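Local coordinates for fusolin (Unidentified entomopoxvirus, PDB 4YN2), which forms the crystalline spindles of an insect poxvirus that enhance virulence, and probably acts on chitin through a lytic polysaccharide monooxygenase-like domain, at residues Tyr39-Asp42 with Lys43-Glu47; Gly49-Thr52 with Asp53-Ala57; Arg10-Arg13 with Cys14-Ser18. One frame throughout, in Å; residues are numbered along the deposited sequence.

Contact 1 (Tyr39-Asp42 with Lys43-Glu47)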
# COMPACT_ATOMS: atom_id res chain seq x y z
N TYR A 39 0.77 16.50 -6.80
CA TYR A 39 0.01 16.11 -7.99
C TYR A 39 -1.38 16.80 -8.02
O TYR A 39 -1.75 17.40 -9.03
CB TYR A 39 -0.18 14.59 -7.97
CG TYR A 39 -0.95 14.04 -9.14
CD1 TYR A 39 -0.30 13.61 -10.29
CD2 TYR A 39 -2.33 13.89 -9.08
CE1 TYR A 39 -1.00 13.07 -11.36
CE2 TYR A 39 -3.05 13.36 -10.15
CZ TYR A 39 -2.38 12.95 -11.29
OH TYR A 39 -3.08 12.41 -12.33
N VAL A 40 -2.14 16.69 -6.93
CA VAL A 40 -3.47 17.30 -6.83
C VAL A 40 -3.33 18.84 -6.78
O VAL A 40 -4.11 19.55 -7.42
CB VAL A 40 -4.27 16.76 -5.62
CG1 VAL A 40 -5.57 17.54 -5.41
CG2 VAL A 40 -4.57 15.28 -5.82
N TYR A 41 -2.36 19.35 -6.01
CA TYR A 41 -2.09 20.80 -5.91
C TYR A 41 -1.84 21.40 -7.32
O TYR A 41 -2.55 22.32 -7.72
CB TYR A 41 -0.85 21.03 -5.03
CG TYR A 41 -0.51 22.47 -4.71
CD1 TYR A 41 0.16 23.26 -5.63
CD2 TYR A 41 -0.71 22.98 -3.44
CE1 TYR A 41 0.57 24.56 -5.31
CE2 TYR A 41 -0.30 24.27 -3.10
CZ TYR A 41 0.36 25.05 -4.03
OH TYR A 41 0.74 26.33 -3.68
N ASP A 42 -0.89 20.82 -8.07
CA ASP A 42 -0.54 21.28 -9.42
C ASP A 42 -1.68 21.05 -10.41
O ASP A 42 -1.90 21.90 -11.27
CB ASP A 42 0.74 20.61 -9.92
CG ASP A 42 1.99 20.98 -9.13
OD1 ASP A 42 1.94 21.99 -8.41
OD2 ASP A 42 2.99 20.24 -9.21
N LYS A 43 -2.43 19.94 -10.28
CA LYS A 43 -3.58 19.65 -11.16
C LYS A 43 -4.64 20.75 -11.04
O LYS A 43 -5.11 21.29 -12.05
CB LYS A 43 -4.18 18.28 -10.81
CG LYS A 43 -5.40 17.86 -11.59
CD LYS A 43 -5.77 16.43 -11.22
CE LYS A 43 -7.11 16.03 -11.75
NZ LYS A 43 -7.51 14.69 -11.27
N VAL A 44 -4.99 21.10 -9.79
CA VAL A 44 -6.01 22.11 -9.50
C VAL A 44 -5.47 23.53 -9.80
O VAL A 44 -6.22 24.34 -10.35
CB VAL A 44 -6.54 21.96 -8.06
CG1 VAL A 44 -7.45 23.13 -7.68
CG2 VAL A 44 -7.29 20.64 -7.91
N LEU A 45 -4.20 23.81 -9.49
CA LEU A 45 -3.59 25.11 -9.79
C LEU A 45 -3.62 25.38 -11.31
O LEU A 45 -3.95 26.49 -11.72
CB LEU A 45 -2.13 25.14 -9.29
CG LEU A 45 -1.37 26.47 -9.44
CD1 LEU A 45 -1.87 27.51 -8.46
CD2 LEU A 45 0.12 26.26 -9.23
N ASP A 46 -3.33 24.37 -12.13
CA ASP A 46 -3.32 24.50 -13.59
C ASP A 46 -4.72 24.63 -14.21
O ASP A 46 -4.82 25.20 -15.29
CB ASP A 46 -2.62 23.29 -14.23
CG ASP A 46 -1.13 23.25 -14.00
OD1 ASP A 46 -0.58 24.24 -13.48
OD2 ASP A 46 -0.50 22.23 -14.37
N GLU A 47 -5.78 24.10 -13.57
CA GLU A 47 -7.13 24.17 -14.15
C GLU A 47 -7.88 25.44 -13.72
O GLU A 47 -8.59 26.01 -14.55
CB GLU A 47 -7.94 22.90 -13.79
CG GLU A 47 -8.74 22.92 -12.50
CD GLU A 47 -9.36 21.59 -12.13
OE1 GLU A 47 -10.59 21.56 -11.89
OE2 GLU A 47 -8.63 20.57 -12.08
O HOH W 1 -5.88 12.68 -12.26
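Tyr-39 and Lys-43 lie one helical turn apart and run out from the helix together. The lysine comes alongside the tyrosine ring, and its CD stands 4.2 Å from CE2 of Tyr-39 in an oblique approach. Lys-43 has CG anti to the backbone N (chi1 177°), and every later bond of the chain is extended. This brings NZ to within one water of the phenol OH of Tyr-39. The water bridges the two ends. It lies in the plane of the Tyr-39 ring, 2.8 Å from OH, and accepts a hydrogen bond from NZ of Lys-43. The same NZ also donates to the carbonyl of His-97 and forms a salt bridge with Asp-105, so the amine has protein partners besides the water.

A second pair repeats the spacing. Tyr-41 meets Leu-45, with CD2 of the leucine 4.3 Å from CE1 of the ring, again obliquely. The valines form a third pair. CG1 of Val-40 faces CG2 of Val-44 at 4.3 Å, and both residues are buried. Val-40 touches Glu-61 and Val-44 touches Ala-57, both on helix 51-63.

Asp-42 and Asp-46 are exposed. Their OD1 atoms are 6.1 Å apart, so the like charges do not touch. CG of Asp-46 sits 3.1 Å from the carbonyl O of Asp-42, while the backbone N of Asp-46 donates to that same oxygen.

Four backbone bonds join the turns, from Lys-43, Val-44, Leu-45 and Asp-46 back to Tyr-39, Val-40, Tyr-41 and Asp-42. The Leu-45 N to Tyr-41 O bond is 2.8 Å long. These i to i+4 bonds and side-chain pairs are those of a regular amphipathic alpha-helix, here helix 31-48, whose Val-40, Tyr-41 and Val-44 meet helix 51-63.

Contact 2 (Gly49-Thr52 with Asp53-Ala57)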
# COMPACT_ATOMS: atom_id res chain seq x y z
N GLY A 49 -6.27 28.18 -11.72
CA GLY A 49 -5.38 29.33 -11.57
C GLY A 49 -5.50 30.02 -10.22
O GLY A 49 -5.18 31.20 -10.10
N SER A 50 -5.95 29.27 -9.19
CA SER A 50 -6.15 29.76 -7.83
C SER A 50 -5.34 28.91 -6.85
O SER A 50 -5.56 27.70 -6.76
CB SER A 50 -7.63 29.71 -7.47
OG SER A 50 -7.87 30.15 -6.14
N THR A 51 -4.40 29.54 -6.13
CA THR A 51 -3.55 28.85 -5.16
C THR A 51 -4.38 28.33 -3.98
O THR A 51 -4.12 27.23 -3.51
CB THR A 51 -2.41 29.76 -4.70
OG1 THR A 51 -1.58 30.05 -5.83
CG2 THR A 51 -1.56 29.15 -3.60
N THR A 52 -5.37 29.12 -3.49
CA THR A 52 -6.22 28.73 -2.36
C THR A 52 -6.96 27.41 -2.67
O THR A 52 -7.05 26.55 -1.80
CB THR A 52 -7.20 29.85 -1.97
OG1 THR A 52 -6.44 30.92 -1.41
CG2 THR A 52 -8.24 29.40 -0.96
N ASP A 53 -7.48 27.27 -3.90
CA ASP A 53 -8.17 26.05 -4.33
C ASP A 53 -7.20 24.88 -4.43
O ASP A 53 -7.55 23.77 -4.04
CB ASP A 53 -8.85 26.26 -5.69
CG ASP A 53 -9.98 27.28 -5.69
OD1 ASP A 53 -10.46 27.63 -4.59
OD2 ASP A 53 -10.38 27.72 -6.78
N ALA A 54 -5.98 25.14 -4.93
CA ALA A 54 -4.93 24.12 -5.05
C ALA A 54 -4.55 23.58 -3.67
O ALA A 54 -4.53 22.36 -3.49
CB ALA A 54 -3.71 24.70 -5.74
N ILE A 55 -4.35 24.48 -2.68
CA ILE A 55 -4.04 24.10 -1.30
C ILE A 55 -5.19 23.29 -0.70
O ILE A 55 -4.96 22.25 -0.12
CB ILE A 55 -3.75 25.33 -0.40
CG1 ILE A 55 -2.51 26.11 -0.87
CG2 ILE A 55 -3.60 24.90 1.07
CD1 ILE A 55 -2.46 27.60 -0.31
N SER A 56 -6.43 23.80 -0.82
CA SER A 56 -7.59 23.14 -0.23
C SER A 56 -7.84 21.75 -0.83
O SER A 56 -8.19 20.85 -0.08
CB SER A 56 -8.84 24.00 -0.41
OG SER A 56 -8.70 25.22 0.29
N ALA A 57 -7.68 21.60 -2.16
CA ALA A 57 -7.88 20.31 -2.82
C ALA A 57 -6.83 19.29 -2.36
O ALA A 57 -7.17 18.15 -2.05
CB ALA A 57 -7.81 20.46 -4.32
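Ile-55 packs against Thr-51, one turn back on the helix. Its CB lies 3.7 Å from the carbonyl O of Thr-51. CG1 is beside the backbone N (chi1 -63°), which brings it to 3.3 Å from that same oxygen. At the tip, CD1 reaches CG2 of Thr-51 at 3.7 Å and stays 3.6 Å from Thr-51 O, and the two side chains cross obliquely. The isoleucine also touches Tyr-41 of the preceding helix. Its backbone N donates to Thr-51 O.

Ser-50 holds the N-cap position, just after Gly-49, the first residue past the previous helix, with positive phi. The serine side chain packs against the carboxylate of Asp-53. CB of Ser-50 is 3.5 Å from OD2 of Asp-53, and its OG is 3.6 Å from the same oxygen.

The carbonyl of Thr-52 takes two bonds from Ser-56. The backbone N and OG each donate at 3.0 Å to Thr-52 O, from opposite faces of its plane. OG is beside the backbone N of Ser-56 (chi1 -64°), which turns the hydroxyl back along the helix. Thr-52 O is thus held by two donors, and the hydroxyl of Ser-56, an exposed residue, has a partner inside the helix.

Contact 3 (Arg10-Arg13 with Cys14-Ser18)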
# COMPACT_ATOMS: atom_id res chain seq x y z
N ARG A 10 -2.44 3.42 2.67
CA ARG A 10 -1.56 4.34 1.97
C ARG A 10 -1.90 5.79 2.33
O ARG A 10 -1.01 6.54 2.73
CB ARG A 10 -1.70 4.14 0.46
CG ARG A 10 -0.76 4.99 -0.37
CD ARG A 10 -1.00 4.76 -1.84
NE ARG A 10 -0.46 3.49 -2.31
CZ ARG A 10 -0.50 3.09 -3.58
NH1 ARG A 10 -1.06 3.85 -4.51
NH2 ARG A 10 0.01 1.91 -3.92
N GLN A 11 -3.19 6.17 2.22
CA GLN A 11 -3.61 7.55 2.50
C GLN A 11 -3.49 7.89 3.99
O GLN A 11 -3.30 9.06 4.31
CB GLN A 11 -5.03 7.86 1.97
CG GLN A 11 -6.22 7.47 2.86
CD GLN A 11 -6.48 6.00 2.98
OE1 GLN A 11 -5.99 5.18 2.19
NE2 GLN A 11 -7.27 5.64 3.97
N ARG A 12 -3.59 6.91 4.89
CA ARG A 12 -3.47 7.17 6.32
C ARG A 12 -2.01 7.46 6.65
O ARG A 12 -1.73 8.37 7.43
CB ARG A 12 -4.03 6.02 7.18
CG ARG A 12 -3.83 6.20 8.69
CD ARG A 12 -4.56 7.39 9.26
NE ARG A 12 -4.26 7.57 10.69
CZ ARG A 12 -3.80 8.68 11.27
NH1 ARG A 12 -3.58 9.78 10.55
NH2 ARG A 12 -3.57 8.71 12.58
N ARG A 13 -1.09 6.73 6.03
CA ARG A 13 0.33 6.99 6.20
C ARG A 13 0.66 8.42 5.74
O ARG A 13 1.42 9.13 6.41
CB ARG A 13 1.16 5.96 5.45
CG ARG A 13 2.62 6.27 5.55
CD ARG A 13 3.49 5.11 5.17
NE ARG A 13 4.89 5.50 5.31
CZ ARG A 13 5.56 6.27 4.45
NH1 ARG A 13 4.97 6.69 3.34
NH2 ARG A 13 6.83 6.58 4.68
N CYS A 14 0.06 8.86 4.63
CA CYS A 14 0.22 10.23 4.13
C CYS A 14 -0.38 11.26 5.09
O CYS A 14 0.20 12.32 5.24
CB CYS A 14 -0.41 10.37 2.75
SG CYS A 14 0.38 9.40 1.45
N SER A 15 -1.55 10.99 5.69
CA SER A 15 -2.21 11.97 6.55
C SER A 15 -1.51 12.18 7.89
O SER A 15 -1.84 13.14 8.58
CB SER A 15 -3.66 11.59 6.80
OG SER A 15 -3.73 10.43 7.59
N MET A 16 -0.57 11.32 8.28
CA MET A 16 0.20 11.51 9.51
C MET A 16 1.37 12.48 9.27
O MET A 16 2.02 12.88 10.23
CB MET A 16 0.72 10.18 10.04
CG MET A 16 -0.41 9.25 10.47
SD MET A 16 0.09 7.64 11.13
CE MET A 16 1.35 7.23 10.06
N GLU A 17 1.64 12.85 8.01
CA GLU A 17 2.70 13.80 7.64
C GLU A 17 2.29 15.25 7.91
O GLU A 17 1.10 15.54 8.05
CB GLU A 17 3.03 13.65 6.15
CG GLU A 17 3.68 12.32 5.81
CD GLU A 17 5.20 12.35 5.79
OE1 GLU A 17 5.80 13.30 6.33
OE2 GLU A 17 5.78 11.45 5.15
N SER A 18 3.26 16.18 7.95
CA SER A 18 2.96 17.60 8.16
C SER A 18 2.53 18.23 6.83
O SER A 18 3.29 18.98 6.21
CB SER A 18 4.17 18.33 8.74
OG SER A 18 3.91 19.71 8.95
O HOH W 2 4.43 9.16 5.43
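Arg-12 is hydrogen-bonded to Ser-15 through NH1. The serine OG lies at the edge of the guanidinium, almost in its plane, 3.0 Å from NH1 at an N-H...O angle of 159°. A bend at chi2 (64°) folds the arginine forward over the next turn. OG of Ser-15 also lies 2.9 Å from the carbonyl O of Arg-12, and it is hydrogen-bonded to Asp-65 as well.

Packing uses a face of the same guanidinium. CG of Met-16 stands 3.2 Å above its plane, offset toward the rim, and the two side chains cross at about a right angle.

A water makes the third link. It donates to the carbonyl O of Arg-13 and, at 2.7 Å, to OE2 of Glu-17. It also sits over the centre of one face of the Arg-13 guanidinium. Arg-13 forms a salt bridge with Asp-30, whose backbone N donates to Glu-17.

Backbone bonds run from Cys-14 N to Arg-10 O and from Ser-15 N to Gln-11 O. Met-16 N to Arg-12 O is weak, at 3.3 Å. The covalent tie is the disulfide from Cys-14 to Cys-33. This is a short alpha-helix giving way to a loop, in the connection that follows strand 2-6 of the monooxygenase-like domain.

From the N terminus, strand 2-6 leads into helix 10-15, where contact 3 lies. Its Cys-14 is joined by a disulfide to Cys-33, near the start of helix 31-48, and this closes the loop between the two helices. Contact 1 follows in the later part of helix 31-48. The chain then turns at Gly-49 and enters helix 51-63 with contact 2. The three contacts are in series, and none nests within or crosses another. Contacts 1 and 2 touch, with the carbonyl O of Tyr-41 packed 3.3 Å from CB of Ala-54. Contact 3 touches neither; its centre is about 19 Å from that of contact 1.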